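PDB 3U07: DUF1254 domain-containing protein, which is of unknown function but combines DUF1254 and DUF1214 regions in one chain and is probably exported. Local coordinates for residues A314-S319 with Y409-F414; N79-H84 with R413-D418; P310-S315 with A420-E425. The protein carries 2 engineered substitutions. All coordinates share one frame; numbering follows the deposited sequence.

Interaction 1: residues A314-S319 with Y409-F414; sequences ASYRKS and YAIMRF
Ser315 to Ser319 pair with Phe414 to Ala410 as antiparallel strands, their axes 4.6 Å apart and their directions 163° from each other. Six backbone hydrogen bonds join them, two in each of the hydrogen-bonded pairs Ser315 with Phe414, Arg317 with Met412 and Ser319 with Ala410. On one face, Lys318 reaches over to Tyr409. Its CG is anti to the backbone N (chi1 167°) and the chain stays extended beyond it. NZ ends over the centre of the Tyr409 ring, 4.0 Å from the centroid, a cation-pi contact. On the way, Lys318 CB lies 3.4 Å from Ile411 CD1, tighter than a usual carbon contact. Ile411 CD1 also sits at the edge of the Tyr316 ring. Ile411 CG2 covers one face of the Arg413 guanidinium, whose NH1 is hydrogen-bonded to Tyr353 OH. On the other face, Arg317 and Phe414 cross at about a right angle, with Arg317 CG 3.7 Å from Phe414 CE1. The Arg317 chain bends at chi2, and NH1 donates to Tyr316 O at 2.9 Å; the oxygen lies in the guanidinium plane, while the donor stands above the carbonyl plane. NH2 is held by the carbonyl oxygens of Ile421 and Tyr426. Strand 315-319 is one of the two outermost strands, within this chain, of a four-stranded antiparallel sheet. Strand 347-354 flanks strand 408-417 on its other side, and helix 419-423 packs on Ser315 and Phe414.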
loop_
_atom_site.group_PDB
_atom_site.type_symbol
_atom_site.label_atom_id
_atom_site.label_comp_id
_atom_site.label_asym_id
_atom_site.label_seq_id
_atom_site.Cartn_x
_atom_site.Cartn_y
_atom_site.Cartn_z
ATOM N N ALA A 314 6.326 -0.293 6.653
ATOM C CA ALA A 314 5.753 -1.613 6.894
ATOM C C ALA A 314 6.346 -2.657 5.960
ATOM O O ALA A 314 6.380 -2.477 4.746
ATOM C CB ALA A 314 4.235 -1.566 6.719
ATOM N N SER A 315 6.833 -3.744 6.544
ATOM C CA SER A 315 7.396 -4.844 5.773
ATOM C C SER A 315 6.618 -6.077 6.192
ATOM O O SER A 315 5.918 -6.059 7.208
ATOM C CB SER A 315 8.880 -5.030 6.082
ATOM O OG SER A 315 9.655 -4.004 5.495
ATOM N N TYR A 316 6.724 -7.148 5.421
ATOM C CA TYR A 316 5.984 -8.344 5.780
ATOM C C TYR A 316 6.686 -9.617 5.353
ATOM O O TYR A 316 7.643 -9.595 4.574
ATOM C CB TYR A 316 4.577 -8.299 5.163
ATOM C CG TYR A 316 4.509 -8.768 3.728
ATOM C CD1 TYR A 316 5.230 -8.123 2.724
ATOM C CD2 TYR A 316 3.746 -9.882 3.377
ATOM C CE1 TYR A 316 5.198 -8.580 1.405
ATOM C CE2 TYR A 316 3.707 -10.349 2.063
ATOM C CZ TYR A 316 4.437 -9.694 1.084
ATOM O OH TYR A 316 4.413 -10.166 -0.209
ATOM N N ARG A 317 6.205 -10.726 5.901
ATOM C CA ARG A 317 6.719 -12.048 5.583
ATOM C C ARG A 317 5.532 -12.995 5.642
ATOM O O ARG A 317 4.581 -12.777 6.398
ATOM C CB ARG A 317 7.776 -12.492 6.598
ATOM C CG ARG A 317 9.090 -11.727 6.512
ATOM C CD ARG A 317 9.806 -11.968 5.184
ATOM N NE ARG A 317 11.154 -11.401 5.206
ATOM C CZ ARG A 317 11.442 -10.124 4.971
ATOM N NH1 ARG A 317 10.478 -9.258 4.682
ATOM N NH2 ARG A 317 12.701 -9.708 5.040
ATOM N N LYS A 318 5.579 -14.033 4.822
ATOM C CA LYS A 318 4.516 -15.020 4.799
ATOM C C LYS A 318 5.118 -16.417 4.894
ATOM O O LYS A 318 6.171 -16.699 4.315
ATOM C CB LYS A 318 3.685 -14.895 3.518
ATOM C CG LYS A 318 2.759 -16.080 3.281
ATOM C CD LYS A 318 1.857 -15.895 2.069
ATOM C CE LYS A 318 1.179 -17.215 1.713
ATOM N NZ LYS A 318 -0.055 -17.047 0.890
ATOM N N SER A 319 4.455 -17.278 5.654
ATOM C CA SER A 319 4.901 -18.650 5.822
ATOM C C SER A 319 3.704 -19.564 5.615
ATOM O O SER A 319 2.681 -19.435 6.295
ATOM C CB SER A 319 5.489 -18.858 7.216
ATOM O OG SER A 319 5.710 -20.235 7.459
ATOM N N TYR A 409 -1.901 -20.122 6.789
ATOM C CA TYR A 409 -0.611 -19.490 6.588
ATOM C C TYR A 409 -0.514 -18.365 7.600
ATOM O O TYR A 409 -1.526 -17.896 8.124
ATOM C CB TYR A 409 -0.429 -18.963 5.161
ATOM C CG TYR A 409 -1.452 -17.958 4.686
ATOM C CD1 TYR A 409 -2.672 -18.375 4.156
ATOM C CD2 TYR A 409 -1.179 -16.588 4.722
ATOM C CE1 TYR A 409 -3.595 -17.452 3.669
ATOM C CE2 TYR A 409 -2.095 -15.654 4.241
ATOM C CZ TYR A 409 -3.300 -16.095 3.714
ATOM O OH TYR A 409 -4.215 -15.188 3.234
ATOM N N ALA A 410 0.708 -17.953 7.899
ATOM C CA ALA A 410 0.920 -16.894 8.865
ATOM C C ALA A 410 1.603 -15.724 8.189
ATOM O O ALA A 410 2.521 -15.910 7.395
ATOM C CB ALA A 410 1.781 -17.410 10.027
ATOM N N ILE A 411 1.131 -14.520 8.498
ATOM C CA ILE A 411 1.707 -13.297 7.949
ATOM C C ILE A 411 2.330 -12.495 9.085
ATOM O O ILE A 411 1.641 -12.120 10.031
ATOM C CB ILE A 411 0.638 -12.400 7.288
ATOM C CG1 ILE A 411 0.103 -13.052 6.010
ATOM C CG2 ILE A 411 1.232 -11.018 7.009
ATOM C CD1 ILE A 411 1.121 -13.169 4.891
HETATM N N MSE A 412 3.631 -12.244 9.004
HETATM C CA MSE A 412 4.294 -11.455 10.031
HETATM C C MSE A 412 4.461 -10.034 9.484
HETATM O O MSE A 412 4.892 -9.839 8.345
HETATM C CB MSE A 412 5.658 -12.053 10.385
HETATM C CG MSE A 412 6.285 -11.445 11.637
HETATM SE SE MSE A 412 7.828 -12.440 12.290
HETATM C CE MSE A 412 7.059 -14.198 12.202
ATOM N N ARG A 413 4.093 -9.045 10.288
ATOM C CA ARG A 413 4.202 -7.654 9.864
ATOM C C ARG A 413 5.195 -6.885 10.729
ATOM O O ARG A 413 5.262 -7.076 11.945
ATOM C CB ARG A 413 2.819 -6.993 9.894
ATOM C CG ARG A 413 1.858 -7.585 8.866
ATOM C CD ARG A 413 0.525 -6.861 8.843
ATOM N NE ARG A 413 -0.289 -7.272 7.698
ATOM C CZ ARG A 413 -1.157 -8.280 7.708
ATOM N NH1 ARG A 413 -1.341 -8.995 8.809
ATOM N NH2 ARG A 413 -1.840 -8.577 6.611
ATOM N N PHE A 414 5.978 -6.027 10.085
ATOM C CA PHE A 414 6.987 -5.238 10.783
ATOM C C PHE A 414 6.788 -3.751 10.487
ATOM O O PHE A 414 6.801 -3.324 9.332
ATOM C CB PHE A 414 8.392 -5.661 10.339
ATOM C CG PHE A 414 8.606 -7.153 10.310
ATOM C CD1 PHE A 414 8.111 -7.921 9.260
ATOM C CD2 PHE A 414 9.323 -7.788 11.326
ATOM C CE1 PHE A 414 8.326 -9.300 9.216
ATOM C CE2 PHE A 414 9.546 -9.171 11.295
ATOM C CZ PHE A 414 9.048 -9.927 10.237
#

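Interaction 2: residues N79-H84 with R413-D418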
loop_
_atom_site.group_PDB
_atom_site.type_symbol
_atom_site.label_atom_id
_atom_site.label_comp_id
_atom_site.label_asym_id
_atom_site.label_seq_id
_atom_site.Cartn_x
_atom_site.Cartn_y
_atom_site.Cartn_z
ATOM N N ASN A 79 -4.931 -6.655 7.430
ATOM C CA ASN A 79 -4.485 -6.371 8.795
ATOM C C ASN A 79 -5.494 -6.604 9.908
ATOM O O ASN A 79 -6.664 -6.245 9.787
ATOM C CB ASN A 79 -4.025 -4.915 8.899
ATOM C CG ASN A 79 -2.785 -4.629 8.081
ATOM O OD1 ASN A 79 -2.566 -5.232 7.031
ATOM N ND2 ASN A 79 -1.975 -3.684 8.549
ATOM N N ASN A 80 -5.019 -7.201 10.996
ATOM C CA ASN A 80 -5.835 -7.431 12.183
ATOM C C ASN A 80 -5.221 -6.442 13.176
ATOM O O ASN A 80 -5.550 -6.425 14.367
ATOM C CB ASN A 80 -5.670 -8.868 12.692
ATOM C CG ASN A 80 -6.608 -9.193 13.848
ATOM O OD1 ASN A 80 -7.789 -8.840 13.820
ATOM N ND2 ASN A 80 -6.091 -9.885 14.859
ATOM N N ASP A 81 -4.329 -5.603 12.645
ATOM C CA ASP A 81 -3.609 -4.604 13.430
ATOM C C ASP A 81 -4.223 -3.206 13.458
ATOM O O ASP A 81 -4.142 -2.516 14.475
ATOM C CB ASP A 81 -2.165 -4.452 12.918
ATOM C CG ASP A 81 -1.445 -5.779 12.748
ATOM O OD1 ASP A 81 -1.744 -6.731 13.499
ATOM O OD2 ASP A 81 -0.557 -5.861 11.871
ATOM N N THR A 82 -4.841 -2.788 12.358
ATOM C CA THR A 82 -5.371 -1.433 12.289
ATOM C C THR A 82 -6.747 -1.220 11.665
ATOM O O THR A 82 -7.244 -2.063 10.919
ATOM C CB THR A 82 -4.376 -0.530 11.519
ATOM O OG1 THR A 82 -4.080 -1.123 10.246
ATOM C CG2 THR A 82 -3.078 -0.366 12.298
ATOM N N LEU A 83 -7.351 -0.078 11.992
ATOM C CA LEU A 83 -8.642 0.328 11.433
ATOM C C LEU A 83 -8.213 1.194 10.242
ATOM O O LEU A 83 -7.074 1.662 10.206
ATOM C CB LEU A 83 -9.427 1.179 12.432
ATOM C CG LEU A 83 -9.699 0.580 13.812
ATOM C CD1 LEU A 83 -10.328 1.646 14.693
ATOM C CD2 LEU A 83 -10.605 -0.635 13.694
ATOM N N HIS A 84 -9.095 1.433 9.280
ATOM C CA HIS A 84 -8.679 2.220 8.128
ATOM C C HIS A 84 -9.659 3.265 7.622
ATOM O O HIS A 84 -10.868 3.176 7.836
ATOM C CB HIS A 84 -8.336 1.296 6.952
ATOM C CG HIS A 84 -9.535 0.850 6.169
ATOM N ND1 HIS A 84 -10.301 -0.238 6.528
ATOM C CD2 HIS A 84 -10.139 1.392 5.083
ATOM C CE1 HIS A 84 -11.324 -0.348 5.699
ATOM N NE2 HIS A 84 -11.251 0.630 4.814
ATOM N N ARG A 413 4.093 -9.045 10.288
ATOM C CA ARG A 413 4.202 -7.654 9.864
ATOM C C ARG A 413 5.195 -6.885 10.729
ATOM O O ARG A 413 5.262 -7.076 11.945
ATOM C CB ARG A 413 2.819 -6.993 9.894
ATOM C CG ARG A 413 1.858 -7.585 8.866
ATOM C CD ARG A 413 0.525 -6.861 8.843
ATOM N NE ARG A 413 -0.289 -7.272 7.698
ATOM C CZ ARG A 413 -1.157 -8.280 7.708
ATOM N NH1 ARG A 413 -1.341 -8.995 8.809
ATOM N NH2 ARG A 413 -1.840 -8.577 6.611
ATOM N N PHE A 414 5.978 -6.027 10.085
ATOM C CA PHE A 414 6.987 -5.238 10.783
ATOM C C PHE A 414 6.788 -3.751 10.487
ATOM O O PHE A 414 6.801 -3.324 9.332
ATOM C CB PHE A 414 8.392 -5.661 10.339
ATOM C CG PHE A 414 8.606 -7.153 10.310
ATOM C CD1 PHE A 414 8.111 -7.921 9.260
ATOM C CD2 PHE A 414 9.323 -7.788 11.326
ATOM C CE1 PHE A 414 8.326 -9.300 9.216
ATOM C CE2 PHE A 414 9.546 -9.171 11.295
ATOM C CZ PHE A 414 9.048 -9.927 10.237
ATOM N N TYR A 415 6.606 -2.971 11.544
ATOM C CA TYR A 415 6.400 -1.533 11.420
ATOM C C TYR A 415 7.625 -0.813 11.966
ATOM O O TYR A 415 7.902 -0.873 13.162
ATOM C CB TYR A 415 5.154 -1.139 12.205
ATOM C CG TYR A 415 3.906 -1.832 11.710
ATOM C CD1 TYR A 415 3.120 -1.267 10.703
ATOM C CD2 TYR A 415 3.532 -3.070 12.218
ATOM C CE1 TYR A 415 1.991 -1.923 10.217
ATOM C CE2 TYR A 415 2.409 -3.736 11.737
ATOM C CZ TYR A 415 1.644 -3.160 10.739
ATOM O OH TYR A 415 0.541 -3.825 10.260
ATOM N N GLY A 416 8.356 -0.142 11.083
ATOM C CA GLY A 416 9.555 0.563 11.493
ATOM C C GLY A 416 10.732 -0.395 11.496
ATOM O O GLY A 416 11.637 -0.291 12.329
ATOM N N ALA A 417 10.716 -1.328 10.548
ATOM C CA ALA A 417 11.756 -2.341 10.413
ATOM C C ALA A 417 13.102 -1.775 9.982
ATOM O O ALA A 417 13.161 -0.736 9.326
ATOM C CB ALA A 417 11.311 -3.395 9.415
ATOM N N ASP A 418 14.179 -2.474 10.344
ATOM C CA ASP A 418 15.524 -2.048 9.971
ATOM C C ASP A 418 15.833 -2.504 8.545
ATOM O O ASP A 418 14.995 -3.130 7.898
ATOM C CB ASP A 418 16.568 -2.581 10.974
ATOM C CG ASP A 418 16.798 -4.090 10.872
ATOM O OD1 ASP A 418 16.053 -4.794 10.160
ATOM O OD2 ASP A 418 17.743 -4.577 11.526
#
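Asp81 and Asn79 meet Tyr415 and Arg413 where the loop leading into strand 82-90 comes up against strand 408-417. The contact joins two antiparallel four-stranded sheets. Both have the strand order 1-4-2-3, one in the DUF1254 part of the chain and one in the DUF1214 part. The close, buried part centres on Asp81 OD2. Tyr415 OH donates to Asp81 OD2 at 2.8 Å, and OD2 accepts on its anti lone pair, the one away from OD1. The carboxylate and the phenol ring are turned 78° from each other. Ser349 OG also bonds to OD2, so two hydroxyls grip this one oxygen. Arg413 CD lies 3.4 Å from Asp81 OD2, while Arg413 NE stays 4.4 Å away from it, beyond salt-bridge range. Its positive charge may still help to stabilise the carboxylate. Arg413 NH1 is hydrogen-bonded to Tyr353 OH. Phe347 stacks on the Tyr415 ring, and Tyr108 meets that ring as well.

The looser part is Asn79, which is partly exposed and poorly ordered. Its amide approaches Tyr415 tip to tip, with ND2 3.0 Å from OH, but the angle is poor for a hydrogen bond. The amide and ring planes are 76° apart. Asn79 OD1 lies over one face of the Arg413 guanidinium instead of facing its N-H groups in line. Contact is therefore close without a directed bond. Asn79 CA covers the centre of the guanidinium, 3.9 Å above its plane. Asn79 OD1 comes within 3.1 Å of Arg413 NE.

Interaction 3: residues P310-S315 with A420-E425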
loop_
_atom_site.group_PDB
_atom_site.type_symbol
_atom_site.label_atom_id
_atom_site.label_comp_id
_atom_site.label_asym_id
_atom_site.label_seq_id
_atom_site.Cartn_x
_atom_site.Cartn_y
_atom_site.Cartn_z
ATOM N N PRO A 310 5.951 1.705 1.610
ATOM C CA PRO A 310 7.387 1.497 1.413
ATOM C C PRO A 310 7.798 0.627 2.610
ATOM O O PRO A 310 7.277 0.797 3.711
ATOM C CB PRO A 310 7.952 2.912 1.502
ATOM C CG PRO A 310 6.824 3.743 0.909
ATOM C CD PRO A 310 5.611 3.140 1.582
ATOM N N PRO A 311 8.737 -0.306 2.416
ATOM C CA PRO A 311 9.163 -1.178 3.517
ATOM C C PRO A 311 9.593 -0.551 4.846
ATOM O O PRO A 311 9.478 -1.197 5.888
ATOM C CB PRO A 311 10.265 -2.023 2.879
ATOM C CG PRO A 311 10.795 -1.138 1.795
ATOM C CD PRO A 311 9.542 -0.556 1.210
ATOM N N ILE A 312 10.075 0.689 4.827
ATOM C CA ILE A 312 10.507 1.344 6.061
ATOM C C ILE A 312 9.320 1.636 6.977
ATOM O O ILE A 312 9.480 1.771 8.187
ATOM C CB ILE A 312 11.278 2.662 5.766
ATOM C CG1 ILE A 312 11.906 3.203 7.058
ATOM C CG2 ILE A 312 10.340 3.696 5.159
ATOM C CD1 ILE A 312 12.855 4.375 6.834
ATOM N N GLU A 313 8.126 1.723 6.398
ATOM C CA GLU A 313 6.925 1.986 7.184
ATOM C C GLU A 313 6.296 0.657 7.579
ATOM O O GLU A 313 5.784 0.504 8.689
ATOM C CB GLU A 313 5.904 2.786 6.373
ATOM C CG GLU A 313 6.404 4.109 5.816
ATOM C CD GLU A 313 6.850 5.076 6.896
ATOM O OE1 GLU A 313 6.411 4.927 8.054
ATOM O OE2 GLU A 313 7.630 5.996 6.579
ATOM N N ALA A 314 6.326 -0.293 6.653
ATOM C CA ALA A 314 5.753 -1.613 6.894
ATOM C C ALA A 314 6.346 -2.657 5.960
ATOM O O ALA A 314 6.380 -2.477 4.746
ATOM C CB ALA A 314 4.235 -1.566 6.719
ATOM N N SER A 315 6.833 -3.744 6.544
ATOM C CA SER A 315 7.396 -4.844 5.773
ATOM C C SER A 315 6.618 -6.077 6.192
ATOM O O SER A 315 5.918 -6.059 7.208
ATOM C CB SER A 315 8.880 -5.030 6.082
ATOM O OG SER A 315 9.655 -4.004 5.495
ATOM N N ALA A 420 17.800 -4.900 7.193
ATOM C CA ALA A 420 17.769 -6.340 6.935
ATOM C C ALA A 420 16.364 -6.872 6.678
ATOM O O ALA A 420 16.167 -7.749 5.837
ATOM C CB ALA A 420 18.419 -7.090 8.098
ATOM N N ILE A 421 15.388 -6.348 7.406
ATOM C CA ILE A 421 14.009 -6.771 7.218
ATOM C C ILE A 421 13.471 -6.176 5.915
ATOM O O ILE A 421 12.797 -6.854 5.139
ATOM C CB ILE A 421 13.122 -6.308 8.396
ATOM C CG1 ILE A 421 13.454 -7.131 9.648
ATOM C CG2 ILE A 421 11.653 -6.438 8.021
ATOM C CD1 ILE A 421 12.790 -6.632 10.932
ATOM N N GLN A 422 13.784 -4.904 5.683
ATOM C CA GLN A 422 13.341 -4.188 4.485
ATOM C C GLN A 422 13.837 -4.791 3.179
ATOM O O GLN A 422 13.093 -4.878 2.205
ATOM C CB GLN A 422 13.820 -2.738 4.527
ATOM C CG GLN A 422 13.159 -1.844 5.561
ATOM C CD GLN A 422 13.817 -0.477 5.613
ATOM O OE1 GLN A 422 14.041 0.153 4.578
ATOM N NE2 GLN A 422 14.132 -0.013 6.815
ATOM N N SER A 423 15.101 -5.201 3.169
ATOM C CA SER A 423 15.735 -5.752 1.974
ATOM C C SER A 423 15.370 -7.185 1.625
ATOM O O SER A 423 15.633 -7.642 0.513
ATOM C CB SER A 423 17.253 -5.664 2.122
ATOM O OG SER A 423 17.699 -6.559 3.126
ATOM N N GLY A 424 14.775 -7.897 2.572
ATOM C CA GLY A 424 14.421 -9.282 2.325
ATOM C C GLY A 424 15.441 -10.231 2.936
ATOM O O GLY A 424 15.250 -11.444 2.928
ATOM N N GLU A 425 16.528 -9.681 3.472
ATOM C CA GLU A 425 17.571 -10.501 4.084
ATOM C C GLU A 425 17.007 -11.281 5.273
ATOM O O GLU A 425 17.054 -12.510 5.298
ATOM C CB GLU A 425 18.738 -9.614 4.533
ATOM C CG GLU A 425 19.954 -10.375 5.038
ATOM C CD GLU A 425 21.133 -9.462 5.331
ATOM O OE1 GLU A 425 20.929 -8.415 5.979
ATOM O OE2 GLU A 425 22.266 -9.794 4.923
#
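Gln422 reaches from helix 419-423 onto the loop at Pro311 and Ile312. Its CB lies 4.0 Å from Pro311 CB. CG is anti to the carbonyl carbon (chi1 -70°) and packs on the Pro311 peptide, 3.8 Å from Pro311 O and 3.9 Å from Pro311 C. CD comes 3.8 Å from Ile312 CA. At the tip, OE1 meets Ile312 CB and NE2 meets Ile312 CG1, both at 3.9 Å, with the two side chains side by side and pointing the same way. NE2 has its hydrogen bond with Ala417 O, at the end of strand 408-417.

Helix 419-423 follows directly on that strand of the antiparallel sheet. Asp418 is its N-cap, with OD1 bonded to Ile421 N, and the helix packs beside edge strand 315-319. Residues 310-314 end the loop between helix 295-305 and strand 315-319. Residues 311-313 have helical backbone angles but lack the regular bonds. Pro310 O accepts from both Glu313 N and Ala314 N. Ser315 OG then donates to Pro311 O at 2.8 Å, tying the start of the strand back to the turn. The helix covers this serine too: Ile421 CG2 lies 3.7 Å from Ser315 CB.

Interactions 1 and 3 begin on one run of chain, 310-319, and interactions 1 and 2 share Arg413 and Phe414 on strand 408-417. Interaction 2 starts far earlier, at 79-84. The centres of interactions 1 and 2 are about 9 Å apart, those of 1 and 3 about 11 Å, and those of 2 and 3 about 12 Å. Strand 408-417 runs through interaction 1, turns a corner in interaction 2, and leads into helix 419-423 of interaction 3. Phe414 CD2 packs on Ile421 CD1, linking the strand to that helix. The sheet of strands 315-319 and 408-417 thus meets helix 419-423 through interaction 3 and the DUF1254 part through interaction 2.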